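Local coordinates for beta-N-acetylhexosaminidase (Arthrobacter aurescens, PDB 3RCN), which probably hydrolyses terminal non-reducing N-acetyl-D-hexosamine residues from N-acetyl-beta-D-hexosaminides, as a member of glycosyl hydrolase family 20, at residues H8-P12 / T104-L108; M166-N170 / S479-W483; Y407-Q412 / F469-L475; S476-E480 / F494-L498. One frame throughout, in Å; residues are numbered along the deposited sequence.

A two-domain glycosidase shows how one helix can serve several long-range contacts. Helix 474-483 takes part in contacts 2, 3 and 4, and contacts 2 and 4 share S479 and E480, their centres about 10 Å apart. Contact 1, in the N-terminal domain, touches both: T104 OG1 lies 2.8 Å from K168 NZ of contact 2, a probable hydrogen bond, and L10 O lies 2.6 Å from R497 NH1 of contact 4. Contact 3 lies about 22 Å from contact 1, centre to centre, and is nested within the chain loop that contact 2 closes. It is also the one near the active site: the side chain of Y407 is about 7 Å from that of E316, the predicted proton donor.

Contact 1 of 4, residues H8-P12 / T104-L108; sequences HQLIP and TLLQL
This is a buried contact between an irregular N-terminal segment and a helix, within the domain that precedes the catalytic barrel in glycosyl hydrolase family 20. Residues 8-12 lead toward strand 16-26 without regular secondary structure, and 104-108 belong to helix 95-109, where L108 N bonds to T104 O at 3.0 Å. The principle illustrated is that a carboxamide can stand in for a neighbouring strand: Q107 offers both its donor and its acceptor to one residue of the irregular chain. Its CA-to-CB bond points toward 8-12, and with chi1 m and chi2 t the side chain reaches out to I11. There I11 N donates to Q107 OE1 at 3.2 Å, while Q107 NE2 donates to I11 O at 2.8 Å. I11 is extended (phi/psi -131/136), so its NH and CO can be met together; its CA-to-CB bond points away from the helix, and its side chain touches E480 of helix 474-483 and R497 and H502 of helix 491-508. A cis peptide bond joins it to P12. The closest CA pair is L10 and Q107, at 6.5 Å. L10, in the mt rotamer, supplies the apolar half of the contact, its CD1 4.2 Å from T104 CG2. The T104 hydroxyl is engaged elsewhere, by Y80 and by K168 of the catalytic domain. Completing the apolar patch, L10 CD2 meets L108 CD2 at 4.3 Å.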
loop_
_atom_site.group_PDB
_atom_site.type_symbol
_atom_site.label_atom_id
_atom_site.label_comp_id
_atom_site.label_asym_id
_atom_site.label_seq_id
_atom_site.Cartn_x
_atom_site.Cartn_y
_atom_site.Cartn_z
ATOM N N HIS A 8 5.048 -11.676 29.534
ATOM C CA HIS A 8 4.359 -11.534 28.260
ATOM C C HIS A 8 5.144 -10.534 27.442
ATOM O O HIS A 8 5.875 -9.715 27.993
ATOM C CB HIS A 8 2.944 -11.002 28.452
ATOM C CG HIS A 8 2.892 -9.527 28.688
ATOM N ND1 HIS A 8 2.632 -8.980 29.922
ATOM C CD2 HIS A 8 3.101 -8.484 27.847
ATOM C CE1 HIS A 8 2.667 -7.661 29.833
ATOM N NE2 HIS A 8 2.958 -7.336 28.586
ATOM N N GLN A 9 5.073 -10.672 26.127
ATOM C CA GLN A 9 5.625 -9.684 25.200
ATOM C C GLN A 9 4.705 -8.656 24.520
ATOM O O GLN A 9 5.117 -7.998 23.568
ATOM C CB GLN A 9 6.698 -10.284 24.311
ATOM C CG GLN A 9 7.822 -10.812 25.192
ATOM C CD GLN A 9 8.950 -11.434 24.422
ATOM O OE1 GLN A 9 8.742 -12.292 23.552
ATOM N NE2 GLN A 9 10.165 -11.009 24.736
ATOM N N LEU A 10 3.437 -8.629 24.932
ATOM C CA LEU A 10 2.424 -7.700 24.406
ATOM C C LEU A 10 2.774 -6.212 24.456
ATOM O O LEU A 10 3.219 -5.703 25.486
ATOM C CB LEU A 10 1.126 -7.892 25.178
ATOM C CG LEU A 10 0.659 -9.339 25.278
ATOM C CD1 LEU A 10 -0.423 -9.433 26.299
ATOM C CD2 LEU A 10 0.166 -9.823 23.919
ATOM N N ILE A 11 2.559 -5.511 23.346
ATOM C CA ILE A 11 2.557 -4.054 23.377
ATOM C C ILE A 11 1.308 -3.555 22.659
ATOM O O ILE A 11 1.003 -4.017 21.559
ATOM C CB ILE A 11 3.778 -3.506 22.610
ATOM C CG1 ILE A 11 5.069 -3.763 23.378
ATOM C CG2 ILE A 11 3.634 -2.036 22.321
ATOM C CD1 ILE A 11 6.301 -3.407 22.594
ATOM N N PRO A 12 0.623 -2.553 23.236
ATOM C CA PRO A 12 0.816 -1.976 24.582
ATOM C C PRO A 12 0.606 -3.019 25.684
ATOM O O PRO A 12 -0.252 -3.877 25.548
ATOM C CB PRO A 12 -0.316 -0.941 24.693
ATOM C CG PRO A 12 -0.863 -0.778 23.303
ATOM C CD PRO A 12 -0.602 -2.056 22.588
ATOM N N THR A 104 -5.283 -8.171 21.047
ATOM C CA THR A 104 -4.459 -8.867 22.020
ATOM C C THR A 104 -4.344 -10.362 21.712
ATOM O O THR A 104 -3.308 -10.986 21.954
ATOM C CB THR A 104 -4.986 -8.655 23.423
ATOM O OG1 THR A 104 -4.860 -7.268 23.745
ATOM C CG2 THR A 104 -4.171 -9.463 24.404
ATOM N N LEU A 105 -5.410 -10.924 21.162
ATOM C CA LEU A 105 -5.412 -12.317 20.752
ATOM C C LEU A 105 -4.384 -12.531 19.645
ATOM O O LEU A 105 -3.523 -13.392 19.746
ATOM C CB LEU A 105 -6.793 -12.714 20.246
ATOM C CG LEU A 105 -6.946 -14.209 20.015
ATOM C CD1 LEU A 105 -6.948 -14.880 21.373
ATOM C CD2 LEU A 105 -8.216 -14.524 19.239
ATOM N N LEU A 106 -4.472 -11.731 18.590
ATOM C CA LEU A 106 -3.537 -11.865 17.483
ATOM C C LEU A 106 -2.096 -11.824 17.958
ATOM O O LEU A 106 -1.278 -12.634 17.517
ATOM C CB LEU A 106 -3.773 -10.794 16.430
ATOM C CG LEU A 106 -5.097 -10.934 15.693
ATOM C CD1 LEU A 106 -5.072 -10.048 14.470
ATOM C CD2 LEU A 106 -5.370 -12.378 15.304
ATOM N N GLN A 107 -1.778 -10.887 18.853
ATOM C CA GLN A 107 -0.439 -10.845 19.434
ATOM C C GLN A 107 -0.093 -12.150 20.156
ATOM O O GLN A 107 1.039 -12.629 20.058
ATOM C CB GLN A 107 -0.267 -9.654 20.367
ATOM C CG GLN A 107 -0.394 -8.310 19.677
ATOM C CD GLN A 107 0.301 -7.199 20.433
ATOM O OE1 GLN A 107 0.721 -7.374 21.580
ATOM N NE2 GLN A 107 0.442 -6.050 19.788
ATOM N N LEU A 108 -1.062 -12.728 20.864
ATOM C CA LEU A 108 -0.859 -14.016 21.543
ATOM C C LEU A 108 -0.553 -15.200 20.589
ATOM O O LEU A 108 0.189 -16.126 20.948
ATOM C CB LEU A 108 -2.060 -14.353 22.438
ATOM C CG LEU A 108 -2.192 -13.628 23.775
ATOM C CD1 LEU A 108 -3.461 -14.075 24.460
ATOM C CD2 LEU A 108 -0.989 -13.877 24.679
#

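Contact 2 of 4, residues M166-N170 / S479-W483; sequences MHKLN and SEVFW
In segment 166-170 the turn that follows helix 154-166 packs on helix 474-483. The contact begins at H167, whose CA is 5.9 Å from that of S479, the closest CA pair. The H167 ring (chi1 m) presents its edge to the serine, with CD2 3.5 Å from S479 OG; the ring nitrogens bond to V163 O and to H502, and the serine hydroxyl bonds back to S476 O. A water bridges the two backbones, donating to H167 O at 3.0 Å and to S479 O at 2.9 Å. K168 then turns the chain with positive phi (67/24), a Schellman motif closing helix 154-166. Its side chain (chi1 m, chi2 and chi3 t) lies across the indole of W483 (chi1 t): K168 CD sits 3.4 Å above the centroid of the six-membered ring, nearly on its normal, a CH-pi contact. K168 NZ is 5.5 Å from that centroid, at most a weak cation-pi attraction, and bonds instead to T104 OG1. L169, in the mt rotamer, brings CD2 to 4.0 Å from F482 CD2 and 4.2 Å from S479 CB. Together these contacts join an alpha-to-beta turn of the TIM barrel to helix 474-483: strand 171-178 follows directly, R141 of strand 140-146 lies against L169, F482 and W483, and side chains of the turn also touch helices 95-109 and 491-508.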
loop_
_atom_site.group_PDB
_atom_site.type_symbol
_atom_site.label_atom_id
_atom_site.label_comp_id
_atom_site.label_asym_id
_atom_site.label_seq_id
_atom_site.Cartn_x
_atom_site.Cartn_y
_atom_site.Cartn_z
HETATM N N MSE A 166 -3.848 -1.774 15.527
HETATM C CA MSE A 166 -3.104 -2.861 16.149
HETATM C C MSE A 166 -2.424 -2.376 17.424
HETATM O O MSE A 166 -2.142 -3.155 18.330
HETATM C CB MSE A 166 -2.079 -3.445 15.169
HETATM C CG MSE A 166 -1.301 -4.637 15.715
HETATM SE SE MSE A 166 0.393 -4.140 16.560
HETATM C CE MSE A 166 1.584 -4.353 14.970
ATOM N N HIS A 167 -2.163 -1.078 17.482
ATOM C CA HIS A 167 -1.609 -0.455 18.685
ATOM C C HIS A 167 -2.686 0.127 19.616
ATOM O O HIS A 167 -2.370 0.742 20.636
ATOM C CB HIS A 167 -0.575 0.598 18.311
ATOM C CG HIS A 167 0.665 0.025 17.703
ATOM N ND1 HIS A 167 0.789 -0.212 16.352
ATOM C CD2 HIS A 167 1.825 -0.381 18.270
ATOM C CE1 HIS A 167 1.985 -0.723 16.107
ATOM N NE2 HIS A 167 2.630 -0.834 17.253
ATOM N N LYS A 168 -3.949 -0.095 19.257
ATOM C CA LYS A 168 -5.100 0.353 20.031
ATOM C C LYS A 168 -5.247 1.872 20.067
ATOM O O LYS A 168 -5.857 2.403 20.973
ATOM C CB LYS A 168 -5.013 -0.187 21.461
ATOM C CG LYS A 168 -5.148 -1.721 21.597
ATOM C CD LYS A 168 -5.079 -2.151 23.077
ATOM C CE LYS A 168 -5.482 -3.613 23.317
ATOM N NZ LYS A 168 -4.472 -4.603 22.846
ATOM N N LEU A 169 -4.694 2.551 19.065
ATOM C CA LEU A 169 -4.901 3.976 18.869
ATOM C C LEU A 169 -6.296 4.165 18.299
ATOM O O LEU A 169 -6.672 3.465 17.358
ATOM C CB LEU A 169 -3.851 4.555 17.920
ATOM C CG LEU A 169 -2.430 4.462 18.489
ATOM C CD1 LEU A 169 -1.369 4.704 17.436
ATOM C CD2 LEU A 169 -2.241 5.416 19.658
ATOM N N ASN A 170 -7.092 5.025 18.946
ATOM C CA ASN A 170 -8.446 5.346 18.488
ATOM C C ASN A 170 -8.717 6.653 17.715
ATOM O O ASN A 170 -9.843 6.879 17.293
ATOM C CB ASN A 170 -9.453 5.172 19.621
ATOM C CG ASN A 170 -9.229 6.140 20.746
ATOM O OD1 ASN A 170 -8.386 7.033 20.657
ATOM N ND2 ASN A 170 -9.993 5.977 21.819
ATOM N N SER A 479 2.096 4.382 21.900
ATOM C CA SER A 479 0.819 3.682 22.051
ATOM C C SER A 479 0.694 3.098 23.455
ATOM O O SER A 479 -0.412 3.002 23.991
ATOM C CB SER A 479 0.631 2.583 20.994
ATOM O OG SER A 479 1.416 1.426 21.272
ATOM N N GLU A 480 1.827 2.713 24.046
ATOM C CA GLU A 480 1.833 2.173 25.404
ATOM C C GLU A 480 1.594 3.279 26.435
ATOM O O GLU A 480 0.817 3.123 27.379
ATOM C CB GLU A 480 3.140 1.432 25.704
ATOM C CG GLU A 480 3.164 0.829 27.098
ATOM C CD GLU A 480 3.963 -0.467 27.199
ATOM O OE1 GLU A 480 3.653 -1.417 26.453
ATOM O OE2 GLU A 480 4.888 -0.537 28.038
ATOM N N VAL A 481 2.277 4.401 26.243
ATOM C CA VAL A 481 2.080 5.557 27.098
ATOM C C VAL A 481 0.597 5.944 27.132
ATOM O O VAL A 481 0.069 6.258 28.188
ATOM C CB VAL A 481 2.955 6.750 26.645
ATOM C CG1 VAL A 481 2.594 8.015 27.411
ATOM C CG2 VAL A 481 4.446 6.416 26.790
ATOM N N PHE A 482 -0.079 5.884 25.984
ATOM C CA PHE A 482 -1.501 6.245 25.908
ATOM C C PHE A 482 -2.451 5.189 26.466
ATOM O O PHE A 482 -3.493 5.528 27.023
ATOM C CB PHE A 482 -1.929 6.539 24.467
ATOM C CG PHE A 482 -1.236 7.716 23.852
ATOM C CD1 PHE A 482 -0.281 8.423 24.559
ATOM C CD2 PHE A 482 -1.543 8.114 22.555
ATOM C CE1 PHE A 482 0.358 9.515 23.985
ATOM C CE2 PHE A 482 -0.908 9.194 21.973
ATOM C CZ PHE A 482 0.046 9.900 22.691
ATOM N N TRP A 483 -2.171 3.924 26.175
ATOM C CA TRP A 483 -2.991 2.817 26.662
ATOM C C TRP A 483 -2.736 2.297 28.087
ATOM O O TRP A 483 -3.664 2.187 28.895
ATOM C CB TRP A 483 -2.930 1.638 25.671
ATOM C CG TRP A 483 -3.816 0.528 26.085
ATOM C CD1 TRP A 483 -3.536 -0.448 26.995
ATOM C CD2 TRP A 483 -5.159 0.305 25.656
ATOM N NE1 TRP A 483 -4.615 -1.286 27.136
ATOM C CE2 TRP A 483 -5.627 -0.843 26.326
ATOM C CE3 TRP A 483 -6.013 0.963 24.769
ATOM C CZ2 TRP A 483 -6.906 -1.348 26.137
ATOM C CZ3 TRP A 483 -7.284 0.463 24.581
ATOM C CH2 TRP A 483 -7.721 -0.683 25.262
HETATM O O HOH W 1 -2.861 3.024 22.473
#

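Contact 3 of 4, residues Y407-Q412 / F469-L475; sequences YLDHRQ and FAAFPRL
Three residues, L408, Q412 and R474, dominate the contact, in which one arginine organises an irregular loop. R474, on helix 474-483, has chi1 m, chi2 t and chi3 m, which places its guanidinium between L408 CA over one face and Q412 CG over the other. R474 NH1 donates to H410 O at 2.8 Å, and R474 NH2 to A470 O at 3.0 Å. L408 lies in a type I turn (407-410); its CA is 5.9 Å from that of A470, and its CD1 is 4.3 Å from L475 CD1. Q412 NE2 donates to F469 O at 2.9 Å and bonds a glycerol, probably from the crystallisation liquor; a water links Q412 OE1 (2.8 Å), A470 O (3.0 Å), R474 N (3.0 Å) and R474 NE (2.9 Å). F472 leaves the first helix; a cis peptide leads to P473. The Y407 side chain is about 7 Å from that of E316, the predicted proton donor, as befits a loop after barrel strand 397-400: such loops carry TIM-barrel active sites.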
loop_
_atom_site.group_PDB
_atom_site.type_symbol
_atom_site.label_atom_id
_atom_site.label_comp_id
_atom_site.label_asym_id
_atom_site.label_seq_id
_atom_site.Cartn_x
_atom_site.Cartn_y
_atom_site.Cartn_z
ATOM N N TYR A 407 6.298 15.204 18.530
ATOM C CA TYR A 407 6.382 15.446 17.080
ATOM C C TYR A 407 7.336 14.458 16.407
ATOM O O TYR A 407 8.547 14.468 16.652
ATOM C CB TYR A 407 6.784 16.896 16.762
ATOM C CG TYR A 407 5.636 17.890 16.865
ATOM C CD1 TYR A 407 4.490 17.588 17.589
ATOM C CD2 TYR A 407 5.685 19.116 16.212
ATOM C CE1 TYR A 407 3.442 18.478 17.674
ATOM C CE2 TYR A 407 4.630 20.021 16.293
ATOM C CZ TYR A 407 3.514 19.692 17.029
ATOM O OH TYR A 407 2.457 20.573 17.126
ATOM N N LEU A 408 6.777 13.610 15.546
ATOM C CA LEU A 408 7.513 12.469 15.012
ATOM C C LEU A 408 8.274 12.764 13.721
ATOM O O LEU A 408 9.022 11.925 13.233
ATOM C CB LEU A 408 6.578 11.271 14.817
ATOM C CG LEU A 408 5.864 10.765 16.072
ATOM C CD1 LEU A 408 4.934 9.588 15.751
ATOM C CD2 LEU A 408 6.884 10.382 17.133
ATOM N N ASP A 409 8.075 13.946 13.157
ATOM C CA ASP A 409 8.919 14.395 12.060
ATOM C C ASP A 409 10.311 14.765 12.593
ATOM O O ASP A 409 11.253 14.930 11.823
ATOM C CB ASP A 409 8.273 15.559 11.286
ATOM C CG ASP A 409 7.878 16.739 12.188
ATOM O OD1 ASP A 409 8.166 17.897 11.802
ATOM O OD2 ASP A 409 7.262 16.526 13.264
ATOM N N HIS A 410 10.453 14.851 13.913
ATOM C CA HIS A 410 11.733 15.241 14.502
ATOM C C HIS A 410 12.702 14.079 14.575
ATOM O O HIS A 410 12.306 12.953 14.875
ATOM C CB HIS A 410 11.569 15.836 15.906
ATOM C CG HIS A 410 10.882 17.160 15.929
ATOM N ND1 HIS A 410 10.871 17.970 17.044
ATOM C CD2 HIS A 410 10.165 17.812 14.982
ATOM C CE1 HIS A 410 10.176 19.061 16.784
ATOM N NE2 HIS A 410 9.739 18.989 15.538
ATOM N N ARG A 411 13.977 14.392 14.355
ATOM C CA ARG A 411 15.063 13.424 14.323
ATOM C C ARG A 411 15.128 12.530 15.559
ATOM O O ARG A 411 14.911 12.989 16.675
ATOM C CB ARG A 411 16.384 14.159 14.159
ATOM C CG ARG A 411 16.775 15.002 15.347
ATOM C CD ARG A 411 17.406 16.279 14.850
ATOM N NE ARG A 411 17.672 17.234 15.920
ATOM C CZ ARG A 411 18.886 17.555 16.346
ATOM N NH1 ARG A 411 19.954 16.992 15.796
ATOM N NH2 ARG A 411 19.032 18.443 17.313
ATOM N N GLN A 412 15.431 11.249 15.342
ATOM C CA GLN A 412 15.382 10.232 16.391
ATOM C C GLN A 412 16.705 10.055 17.111
ATOM O O GLN A 412 16.807 9.283 18.061
ATOM C CB GLN A 412 14.921 8.901 15.797
ATOM C CG GLN A 412 13.632 9.074 15.031
ATOM C CD GLN A 412 13.010 7.782 14.566
ATOM O OE1 GLN A 412 12.928 6.808 15.315
ATOM N NE2 GLN A 412 12.543 7.774 13.320
ATOM N N PHE A 469 9.290 5.186 8.655
ATOM C CA PHE A 469 10.560 5.352 9.309
ATOM C C PHE A 469 10.367 6.376 10.441
ATOM O O PHE A 469 10.835 6.182 11.569
ATOM C CB PHE A 469 11.592 5.815 8.280
ATOM C CG PHE A 469 12.934 6.131 8.867
ATOM C CD1 PHE A 469 13.205 7.398 9.370
ATOM C CD2 PHE A 469 13.927 5.169 8.920
ATOM C CE1 PHE A 469 14.441 7.691 9.918
ATOM C CE2 PHE A 469 15.159 5.460 9.463
ATOM C CZ PHE A 469 15.414 6.722 9.967
ATOM N N ALA A 470 9.659 7.458 10.133
ATOM C CA ALA A 470 9.432 8.524 11.102
ATOM C C ALA A 470 8.563 8.032 12.244
ATOM O O ALA A 470 8.868 8.263 13.406
ATOM C CB ALA A 470 8.790 9.740 10.429
ATOM N N ALA A 471 7.489 7.330 11.912
ATOM C CA ALA A 471 6.505 6.967 12.922
ATOM C C ALA A 471 6.970 5.844 13.830
ATOM O O ALA A 471 6.584 5.782 14.998
ATOM C CB ALA A 471 5.172 6.609 12.268
ATOM N N PHE A 472 7.780 4.936 13.306
ATOM C CA PHE A 472 8.145 3.761 14.098
ATOM C C PHE A 472 9.636 3.623 14.273
ATOM O O PHE A 472 10.399 4.020 13.389
ATOM C CB PHE A 472 7.559 2.499 13.478
ATOM C CG PHE A 472 6.073 2.453 13.541
ATOM C CD1 PHE A 472 5.435 2.037 14.700
ATOM C CD2 PHE A 472 5.308 2.856 12.456
ATOM C CE1 PHE A 472 4.058 2.005 14.781
ATOM C CE2 PHE A 472 3.927 2.821 12.523
ATOM C CZ PHE A 472 3.296 2.396 13.691
ATOM N N PRO A 473 10.068 3.015 15.391
ATOM C CA PRO A 473 9.375 2.397 16.534
ATOM C C PRO A 473 8.675 3.346 17.540
ATOM O O PRO A 473 7.932 2.868 18.396
ATOM C CB PRO A 473 10.494 1.608 17.213
ATOM C CG PRO A 473 11.701 2.463 16.992
ATOM C CD PRO A 473 11.523 3.097 15.634
ATOM N N ARG A 474 8.977 4.642 17.501
ATOM C CA ARG A 474 8.459 5.582 18.506
ATOM C C ARG A 474 6.961 5.482 18.776
ATOM O O ARG A 474 6.544 5.470 19.919
ATOM C CB ARG A 474 8.821 7.023 18.146
ATOM C CG ARG A 474 10.282 7.314 18.355
ATOM C CD ARG A 474 10.596 8.741 18.015
ATOM N NE ARG A 474 10.466 9.002 16.592
ATOM C CZ ARG A 474 10.720 10.177 16.032
ATOM N NH1 ARG A 474 11.110 11.208 16.777
ATOM N NH2 ARG A 474 10.582 10.323 14.728
ATOM N N LEU A 475 6.160 5.398 17.724
ATOM C CA LEU A 475 4.714 5.292 17.867
ATOM C C LEU A 475 4.281 4.030 18.645
ATOM O O LEU A 475 3.182 3.978 19.203
ATOM C CB LEU A 475 4.063 5.323 16.485
ATOM C CG LEU A 475 2.561 5.560 16.458
ATOM C CD1 LEU A 475 2.203 6.725 17.374
ATOM C CD2 LEU A 475 2.080 5.832 15.033
HETATM O O HOH W 2 10.138 6.423 15.334
#

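Contact 4 of 4, residues S476-E480 / F494-L498; sequences SAISE and FLTRL
Two helical segments, 476-480 of helix 474-483 and 494-498 of helix 491-508, cross at 125° between their N-to-C directions, with their axes 12.0 Å apart at closest approach. They belong to two successive helices, crossing obliquely and nearer antiparallel than parallel, at the C-terminal end of the TIM-barrel region: the chain leaves helix 474-483, turns, and returns in helix 491-508, which packs against it. At this spacing large side chains must bridge the gap: the nearest CA pairs are A477 with F494 at 8.1 Å and S476 with L498 at 8.5 Å. F494, with chi1 t, fills much of the interval and brings CZ to 3.4 Å from A477 CA and 3.6 Å from A477 CB. Small alanine therefore receives the ring close to the helix backbone, while Y432 of helix 428-432 stacks on that ring. L498, also chi1 t, adds a looser touch, its CD1 4.4 Å from S476 CB. The polar part of the contact is a buried salt bridge. E480, chi1 t, and R497, chi1 m, meet across the gap in a bidentate, end-on pairing through R497 NH1 and NH2. Each charge has further partners: E480 bonds to Y432 OH and A13 N, and R497 NE pairs with E493. Of the two bonds, R497 NH1 to E480 OE1 is the longer at 3.3 Å, and R497 NH2 to E480 OE2 measures 2.8 Å.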
loop_
_atom_site.group_PDB
_atom_site.type_symbol
_atom_site.label_atom_id
_atom_site.label_comp_id
_atom_site.label_asym_id
_atom_site.label_seq_id
_atom_site.Cartn_x
_atom_site.Cartn_y
_atom_site.Cartn_z
ATOM N N SER A 476 5.135 3.012 18.681
ATOM C CA SER A 476 4.830 1.818 19.459
ATOM C C SER A 476 4.951 2.116 20.950
ATOM O O SER A 476 4.102 1.709 21.749
ATOM C CB SER A 476 5.755 0.658 19.086
ATOM O OG SER A 476 5.582 0.275 17.736
ATOM N N ALA A 477 6.019 2.819 21.318
ATOM C CA ALA A 477 6.230 3.233 22.701
ATOM C C ALA A 477 5.142 4.227 23.156
ATOM O O ALA A 477 4.604 4.136 24.268
ATOM C CB ALA A 477 7.608 3.837 22.845
ATOM N N ILE A 478 4.820 5.166 22.274
ATOM C CA ILE A 478 3.733 6.108 22.494
ATOM C C ILE A 478 2.389 5.403 22.696
ATOM O O ILE A 478 1.622 5.777 23.578
ATOM C CB ILE A 478 3.668 7.144 21.348
ATOM C CG1 ILE A 478 4.758 8.197 21.540
ATOM C CG2 ILE A 478 2.330 7.828 21.305
ATOM C CD1 ILE A 478 5.291 8.787 20.257
ATOM N N SER A 479 2.096 4.382 21.900
ATOM C CA SER A 479 0.819 3.682 22.051
ATOM C C SER A 479 0.694 3.098 23.455
ATOM O O SER A 479 -0.412 3.002 23.991
ATOM C CB SER A 479 0.631 2.583 20.994
ATOM O OG SER A 479 1.416 1.426 21.272
ATOM N N GLU A 480 1.827 2.713 24.046
ATOM C CA GLU A 480 1.833 2.173 25.404
ATOM C C GLU A 480 1.594 3.279 26.435
ATOM O O GLU A 480 0.817 3.123 27.379
ATOM C CB GLU A 480 3.140 1.432 25.704
ATOM C CG GLU A 480 3.164 0.829 27.098
ATOM C CD GLU A 480 3.963 -0.467 27.199
ATOM O OE1 GLU A 480 3.653 -1.417 26.453
ATOM O OE2 GLU A 480 4.888 -0.537 28.038
ATOM N N PHE A 494 10.646 -2.522 28.655
ATOM C CA PHE A 494 9.959 -2.271 27.390
ATOM C C PHE A 494 10.780 -2.725 26.183
ATOM O O PHE A 494 10.236 -3.312 25.250
ATOM C CB PHE A 494 9.628 -0.781 27.260
ATOM C CG PHE A 494 8.982 -0.408 25.949
ATOM C CD1 PHE A 494 7.635 -0.654 25.728
ATOM C CD2 PHE A 494 9.721 0.198 24.943
ATOM C CE1 PHE A 494 7.039 -0.315 24.520
ATOM C CE2 PHE A 494 9.132 0.544 23.728
ATOM C CZ PHE A 494 7.789 0.288 23.518
ATOM N N LEU A 495 12.082 -2.443 26.202
ATOM C CA LEU A 495 12.973 -2.783 25.091
ATOM C C LEU A 495 12.962 -4.262 24.771
ATOM O O LEU A 495 12.907 -4.659 23.607
ATOM C CB LEU A 495 14.406 -2.378 25.408
ATOM C CG LEU A 495 14.816 -0.987 24.960
ATOM C CD1 LEU A 495 16.325 -0.865 25.047
ATOM C CD2 LEU A 495 14.329 -0.750 23.543
ATOM N N THR A 496 13.038 -5.069 25.822
ATOM C CA THR A 496 13.063 -6.514 25.682
ATOM C C THR A 496 11.779 -7.017 25.030
ATOM O O THR A 496 11.804 -7.964 24.257
ATOM C CB THR A 496 13.303 -7.214 27.045
ATOM O OG1 THR A 496 12.102 -7.197 27.827
ATOM C CG2 THR A 496 14.417 -6.508 27.816
ATOM N N ARG A 497 10.652 -6.388 25.327
ATOM C CA ARG A 497 9.433 -6.746 24.614
ATOM C C ARG A 497 9.463 -6.256 23.156
ATOM O O ARG A 497 9.017 -6.963 22.241
ATOM C CB ARG A 497 8.201 -6.242 25.357
ATOM C CG ARG A 497 7.973 -6.992 26.650
ATOM C CD ARG A 497 6.713 -6.529 27.351
ATOM N NE ARG A 497 6.872 -5.201 27.931
ATOM C CZ ARG A 497 6.012 -4.203 27.759
ATOM N NH1 ARG A 497 4.927 -4.395 27.016
ATOM N NH2 ARG A 497 6.235 -3.020 28.328
ATOM N N LEU A 498 10.009 -5.060 22.946
ATOM C CA LEU A 498 10.068 -4.458 21.618
ATOM C C LEU A 498 10.908 -5.316 20.686
ATOM O O LEU A 498 10.435 -5.791 19.649
ATOM C CB LEU A 498 10.654 -3.044 21.698
ATOM C CG LEU A 498 10.691 -2.271 20.382
ATOM C CD1 LEU A 498 9.288 -1.895 19.951
ATOM C CD2 LEU A 498 11.546 -1.034 20.508
#